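Side-chain contacts in glycerol kinase, putative (Plasmodium falciparum, PDB 2W40), which probably catalyses the ATP-dependent phosphorylation of glycerol to sn-glycerol 3-phosphate: residues 35-38 against 44-47; 274-279 against 397-402. All blocks are in the same frame, centred on the assembly; numbering follows the deposited sequence. Where two conformers were deposited one is given.

Contact 1 (35-38 against 44-47) is partly buried and mostly polar, whereas contact 2 (274-279 against 397-402) is buried and, across its two segments, wholly apolar. They share no element: the first pairs a loop after strand 27-34 with the segment that enters strand 46-47, in the N-terminal FGGY range, the second sets helix 377-403 on strand 272-279 in the C-terminal range. Their centres lie 31 Å apart, on opposite sides of the chain's centre. Segments only six residues apart at their closest ends bury 359 Å² through backbone bonds, a shared amide oxygen, aromatic rings and the K38 aliphatic chain; segments separated by 118 residues bury 128 Å², all of it through methyl-bearing side chains.

Contact 1 (35-38 against 44-47); sequences HEQK and WYEH. With EDO (1,2-ethanediol), chain B.
Backbone pairing joins K38 and E46 in a single antiparallel bridge of the hydrogen-bonded kind: K38 N gives to E46 O at 2.9 Å, and E46 N returns a bond to K38 O. The K38 aliphatic chain runs over E46 O, with CB closest, and bends at its end so that NZ forms a salt bridge with E36 OE1.

Side-chain hydrogen bonds converge on Q37 OE1. Y45 OH donates to it at 2.7 Å, lying in the carbonyl plane on a lone pair, while H47 NE2 donates at 2.9 Å from a position tilted 34° out of that plane. The amide's rotation is fixed from its other end too, because Q37 NE2 donates to the backbone O of H35 at 2.9 Å; the bend at chi2 (-60°) folds the chain back for this.

In the N-terminal FGGY domain, 35-38 lies in the loop after strand 27-34, and 44-47 runs into strand 46-47. The Y45 side chain is about 5 Å from that of T270, which contacts ADP in another structure of this protein; none is bound to this chain.

Between rings, H35 and H47 form a T-shaped pair, planes at 88° and centroids 4.4 Å apart. The H35 edge points into the H47 face, NE2 standing over its centre.

At the far end of E46, OE1 accepts from O2 of an ethanediol, probably from the crystallisation liquor, at 2.7 Å, while OE2 forms a salt bridge with R109.

Contact 2 (274-279 against 397-402); sequences LLINTG and DSLTSD. With EDO (1,2-ethanediol), chain D.
L399 meets both L274 and I276, and is where 397-402 of helix 377-403 touches 274-279 of strand 272-279, in the mixed sheet of the C-terminal FGGY domain. L392 and V396, which pack on L274, and M403, which packs on I276, extend the interface along the same helix. This is the helix-on-sheet layering of the sugar kinase/Hsp70/actin superfamily, and it is built here without a hydrogen bond between the segments. The backbones stay well separated, with I276 CA and L399 CA 8.2 Å apart, so the link rests on side chains.

Along the helix, D397 comes first and faces solvent. S398 follows, where O2 of an ethanediol, probably from the crystallisation liquor, donates to OG at 2.7 Å. S398 OG is also bonded to the backbone O of C287, which ties the helix to a neighbouring loop.

L399 carries the whole helix side of the contact, with 72 Å² of its surface buried by the strand segment. With CG anti to the backbone N (chi1 170°), the isobutyl end is carried out toward the strand, and its two methyls divide the work. CD1 is shared between L274 and I276: it lies 4.1 Å from both CB and CG2 of I276 and presses more tightly on L274 CD2, whose side chain crosses that of L399 at about a right angle. CD2 instead meets I276 CD1 at an ordinary apolar distance. L274 and I276, two residues apart on the strand, both direct CB toward the helix, whereas the intervening L275 points away from it.

Near the end of the helix, D402 holds loop residues with both carboxylate oxygens, OD1 taking the backbone N of T286 and OD2 bonding S285 OG. The closest approach between 274-279 and 397-402 remains L399 CD1 to L274 CD2, 3.5 Å, shorter than usual for two carbons.

Contact 1 (35-38 against 44-47)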
loop_
_atom_site.group_PDB
_atom_site.type_symbol
_atom_site.label_atom_id
_atom_site.label_comp_id
_atom_site.label_asym_id
_atom_site.label_seq_id
_atom_site.Cartn_x
_atom_site.Cartn_y
_atom_site.Cartn_z
ATOM N N HIS C 35 -1.058 25.760 1.863
ATOM C CA HIS C 35 -0.607 25.929 3.232
ATOM C C HIS C 35 -0.387 24.467 3.770
ATOM O O HIS C 35 -0.885 23.456 3.183
ATOM C CB HIS C 35 -1.579 26.697 4.112
ATOM C CG HIS C 35 -2.962 26.126 4.133
ATOM N ND1 HIS C 35 -3.900 26.404 3.163
ATOM C CD2 HIS C 35 -3.569 25.339 5.039
ATOM C CE1 HIS C 35 -5.003 25.712 3.419
ATOM N NE2 HIS C 35 -4.833 25.053 4.556
ATOM N N GLU C 36 0.415 24.368 4.826
ATOM C CA GLU C 36 0.851 23.071 5.361
ATOM C C GLU C 36 -0.319 22.271 5.872
ATOM O O GLU C 36 -1.114 22.775 6.632
ATOM C CB GLU C 36 1.872 23.268 6.469
ATOM C CG GLU C 36 2.572 22.030 6.783
ATOM C CD GLU C 36 3.469 22.099 7.977
ATOM O OE1 GLU C 36 3.588 23.185 8.606
ATOM O OE2 GLU C 36 4.094 21.052 8.334
ATOM N N GLN C 37 -0.366 20.987 5.474
ATOM C CA GLN C 37 -1.346 20.040 6.045
ATOM C C GLN C 37 -0.551 19.290 7.130
ATOM O O GLN C 37 0.275 18.439 6.811
ATOM C CB GLN C 37 -1.845 19.042 4.971
ATOM C CG GLN C 37 -2.329 19.723 3.670
ATOM C CD GLN C 37 -3.481 20.680 3.954
ATOM O OE1 GLN C 37 -4.541 20.209 4.344
ATOM N NE2 GLN C 37 -3.290 22.016 3.770
ATOM N N LYS C 38 -0.735 19.692 8.369
ATOM C CA LYS C 38 0.024 19.132 9.453
ATOM C C LYS C 38 -0.641 17.853 9.983
ATOM O O LYS C 38 -1.710 17.900 10.647
ATOM C CB LYS C 38 0.123 20.123 10.566
ATOM C CG LYS C 38 0.727 21.457 10.237
ATOM C CD LYS C 38 0.514 22.511 11.361
ATOM C CE LYS C 38 1.022 23.871 11.036
ATOM N NZ LYS C 38 2.466 23.949 11.245
ATOM N N TRP C 44 -4.238 13.044 13.620
ATOM C CA TRP C 44 -4.226 14.487 13.832
ATOM C C TRP C 44 -4.117 15.149 12.464
ATOM O O TRP C 44 -3.381 14.679 11.574
ATOM C CB TRP C 44 -3.007 14.883 14.638
ATOM C CG TRP C 44 -3.128 14.526 16.078
ATOM C CD1 TRP C 44 -3.824 13.468 16.618
ATOM C CD2 TRP C 44 -2.698 15.320 17.158
ATOM N NE1 TRP C 44 -3.754 13.521 18.002
ATOM C CE2 TRP C 44 -3.100 14.665 18.355
ATOM C CE3 TRP C 44 -1.990 16.526 17.268
ATOM C CZ2 TRP C 44 -2.826 15.193 19.594
ATOM C CZ3 TRP C 44 -1.681 17.013 18.529
ATOM C CH2 TRP C 44 -2.139 16.356 19.675
ATOM N N TYR C 45 -4.838 16.265 12.306
ATOM C CA TYR C 45 -4.839 17.038 11.074
ATOM C C TYR C 45 -5.124 18.482 11.477
ATOM O O TYR C 45 -6.221 18.826 11.936
ATOM C CB TYR C 45 -5.879 16.526 10.098
ATOM C CG TYR C 45 -5.595 16.766 8.635
ATOM C CD1 TYR C 45 -5.587 15.749 7.671
ATOM C CD2 TYR C 45 -5.347 18.061 8.194
ATOM C CE1 TYR C 45 -5.437 16.057 6.268
ATOM C CE2 TYR C 45 -5.174 18.395 6.855
ATOM C CZ TYR C 45 -5.243 17.376 5.886
ATOM O OH TYR C 45 -5.073 17.619 4.586
ATOM N N GLU C 46 -4.080 19.313 11.297
ATOM C CA GLU C 46 -4.126 20.710 11.650
ATOM C C GLU C 46 -3.642 21.656 10.515
ATOM O O GLU C 46 -2.856 21.283 9.594
ATOM C CB GLU C 46 -3.221 20.953 12.853
ATOM C CG GLU C 46 -3.612 20.167 14.081
ATOM C CD GLU C 46 -2.746 20.344 15.352
ATOM O OE1 GLU C 46 -1.757 21.077 15.364
ATOM O OE2 GLU C 46 -3.089 19.665 16.342
ATOM N N HIS C 47 -4.123 22.896 10.609
ATOM C CA HIS C 47 -3.610 23.999 9.763
ATOM C C HIS C 47 -3.105 25.113 10.711
ATOM O O HIS C 47 -3.648 25.345 11.781
ATOM C CB HIS C 47 -4.709 24.593 8.898
ATOM C CG HIS C 47 -5.249 23.666 7.824
ATOM N ND1 HIS C 47 -6.546 23.770 7.348
ATOM C CD2 HIS C 47 -4.679 22.649 7.125
ATOM C CE1 HIS C 47 -6.759 22.831 6.441
ATOM N NE2 HIS C 47 -5.640 22.138 6.276
HETATM C C1 EDO B . 0.215 20.480 19.897
HETATM O O1 EDO B . -0.864 19.695 20.645
HETATM C C2 EDO B . 0.448 20.692 18.343
HETATM O O2 EDO B . -0.320 21.768 17.599
#

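Contact 2 (274-279 against 397-402)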
loop_
_atom_site.group_PDB
_atom_site.type_symbol
_atom_site.label_atom_id
_atom_site.label_comp_id
_atom_site.label_asym_id
_atom_site.label_seq_id
_atom_site.Cartn_x
_atom_site.Cartn_y
_atom_site.Cartn_z
ATOM N N LEU C 274 -21.640 15.159 -2.043
ATOM C CA LEU C 274 -22.883 15.145 -2.817
ATOM C C LEU C 274 -23.937 15.812 -1.950
ATOM O O LEU C 274 -24.185 15.361 -0.818
ATOM C CB LEU C 274 -23.259 13.715 -3.157
ATOM C CG LEU C 274 -24.371 13.568 -4.263
ATOM C CD1 LEU C 274 -24.342 12.200 -4.884
ATOM C CD2 LEU C 274 -25.672 13.794 -3.591
ATOM N N LEU C 275 -24.593 16.857 -2.493
ATOM C CA LEU C 275 -25.733 17.434 -1.845
ATOM C C LEU C 275 -26.950 17.381 -2.748
ATOM O O LEU C 275 -26.866 17.696 -3.963
ATOM C CB LEU C 275 -25.498 18.872 -1.419
ATOM C CG LEU C 275 -24.571 19.043 -0.176
ATOM C CD1 LEU C 275 -23.079 18.963 -0.538
ATOM C CD2 LEU C 275 -24.873 20.387 0.550
ATOM N N ILE C 276 -28.067 17.039 -2.145
ATOM C CA ILE C 276 -29.363 17.154 -2.843
ATOM C C ILE C 276 -30.237 18.176 -2.165
ATOM O O ILE C 276 -30.418 18.106 -0.954
ATOM C CB ILE C 276 -30.082 15.755 -2.950
ATOM C CG1 ILE C 276 -31.355 15.879 -3.841
ATOM C CG2 ILE C 276 -30.331 15.090 -1.578
ATOM C CD1 ILE C 276 -31.905 14.513 -4.424
ATOM N N ASN C 277 -30.873 19.064 -2.944
ATOM C CA ASN C 277 -31.764 20.051 -2.433
ATOM C C ASN C 277 -33.117 19.420 -2.075
ATOM O O ASN C 277 -33.727 18.774 -2.886
ATOM C CB ASN C 277 -31.867 21.158 -3.487
ATOM C CG ASN C 277 -32.615 22.419 -3.049
ATOM O OD1 ASN C 277 -33.648 22.360 -2.398
ATOM N ND2 ASN C 277 -32.140 23.569 -3.558
ATOM N N THR C 278 -33.537 19.574 -0.823
ATOM C CA THR C 278 -34.793 18.988 -0.331
ATOM C C THR C 278 -35.864 20.076 -0.192
ATOM O O THR C 278 -36.908 19.869 0.444
ATOM C CB THR C 278 -34.601 18.173 0.993
ATOM O OG1 THR C 278 -34.223 19.080 2.024
ATOM C CG2 THR C 278 -33.568 17.005 0.893
ATOM N N GLY C 279 -35.618 21.229 -0.821
ATOM C CA GLY C 279 -36.571 22.359 -0.738
ATOM C C GLY C 279 -36.683 22.877 0.698
ATOM O O GLY C 279 -35.722 22.827 1.469
ATOM N N ASP C 397 -26.937 5.269 -3.230
ATOM C CA ASP C 397 -27.917 4.305 -2.771
ATOM C C ASP C 397 -28.676 4.828 -1.535
ATOM O O ASP C 397 -29.922 4.652 -1.435
ATOM C CB ASP C 397 -27.278 2.952 -2.499
ATOM C CG ASP C 397 -26.899 2.189 -3.775
ATOM O OD1 ASP C 397 -27.440 2.469 -4.888
ATOM O OD2 ASP C 397 -26.022 1.316 -3.655
ATOM N N SER C 398 -27.969 5.465 -0.583
ATOM C CA SER C 398 -28.644 6.026 0.548
ATOM C C SER C 398 -29.629 7.146 0.094
ATOM O O SER C 398 -30.714 7.282 0.619
ATOM C CB SER C 398 -27.597 6.562 1.567
ATOM O OG SER C 398 -26.872 5.515 2.153
ATOM N N LEU C 399 -29.178 7.996 -0.806
ATOM C CA LEU C 399 -29.920 9.154 -1.236
ATOM C C LEU C 399 -31.209 8.681 -1.892
ATOM O O LEU C 399 -32.280 9.254 -1.643
ATOM C CB LEU C 399 -29.138 9.941 -2.254
ATOM C CG LEU C 399 -29.772 11.067 -3.014
ATOM C CD1 LEU C 399 -28.620 11.942 -3.648
ATOM C CD2 LEU C 399 -30.719 10.595 -4.076
ATOM N N THR C 400 -31.133 7.683 -2.781
ATOM C CA THR C 400 -32.375 7.235 -3.457
ATOM C C THR C 400 -33.325 6.647 -2.426
ATOM O O THR C 400 -34.537 6.854 -2.501
ATOM C CB THR C 400 -32.113 6.319 -4.651
ATOM O OG1 THR C 400 -31.367 5.196 -4.234
ATOM C CG2 THR C 400 -31.329 7.064 -5.756
ATOM N N SER C 401 -32.824 5.927 -1.421
ATOM C CA SER C 401 -33.683 5.436 -0.346
ATOM C C SER C 401 -34.341 6.528 0.449
ATOM O O SER C 401 -35.580 6.543 0.655
ATOM C CB SER C 401 -32.884 4.539 0.593
ATOM O OG SER C 401 -33.690 4.040 1.658
ATOM N N ASP C 402 -33.534 7.447 0.948
ATOM C CA ASP C 402 -34.056 8.574 1.701
ATOM C C ASP C 402 -35.050 9.443 0.906
ATOM O O ASP C 402 -36.016 9.978 1.511
ATOM C CB ASP C 402 -32.933 9.465 2.161
ATOM C CG ASP C 402 -32.179 8.930 3.370
ATOM O OD1 ASP C 402 -32.797 8.177 4.195
ATOM O OD2 ASP C 402 -31.022 9.368 3.500
HETATM C C1 EDO D . -24.947 1.074 0.304
HETATM O O1 EDO D . -25.125 0.682 -1.118
HETATM C C2 EDO D . -25.272 2.526 0.728
HETATM O O2 EDO D . -26.404 2.903 1.567
#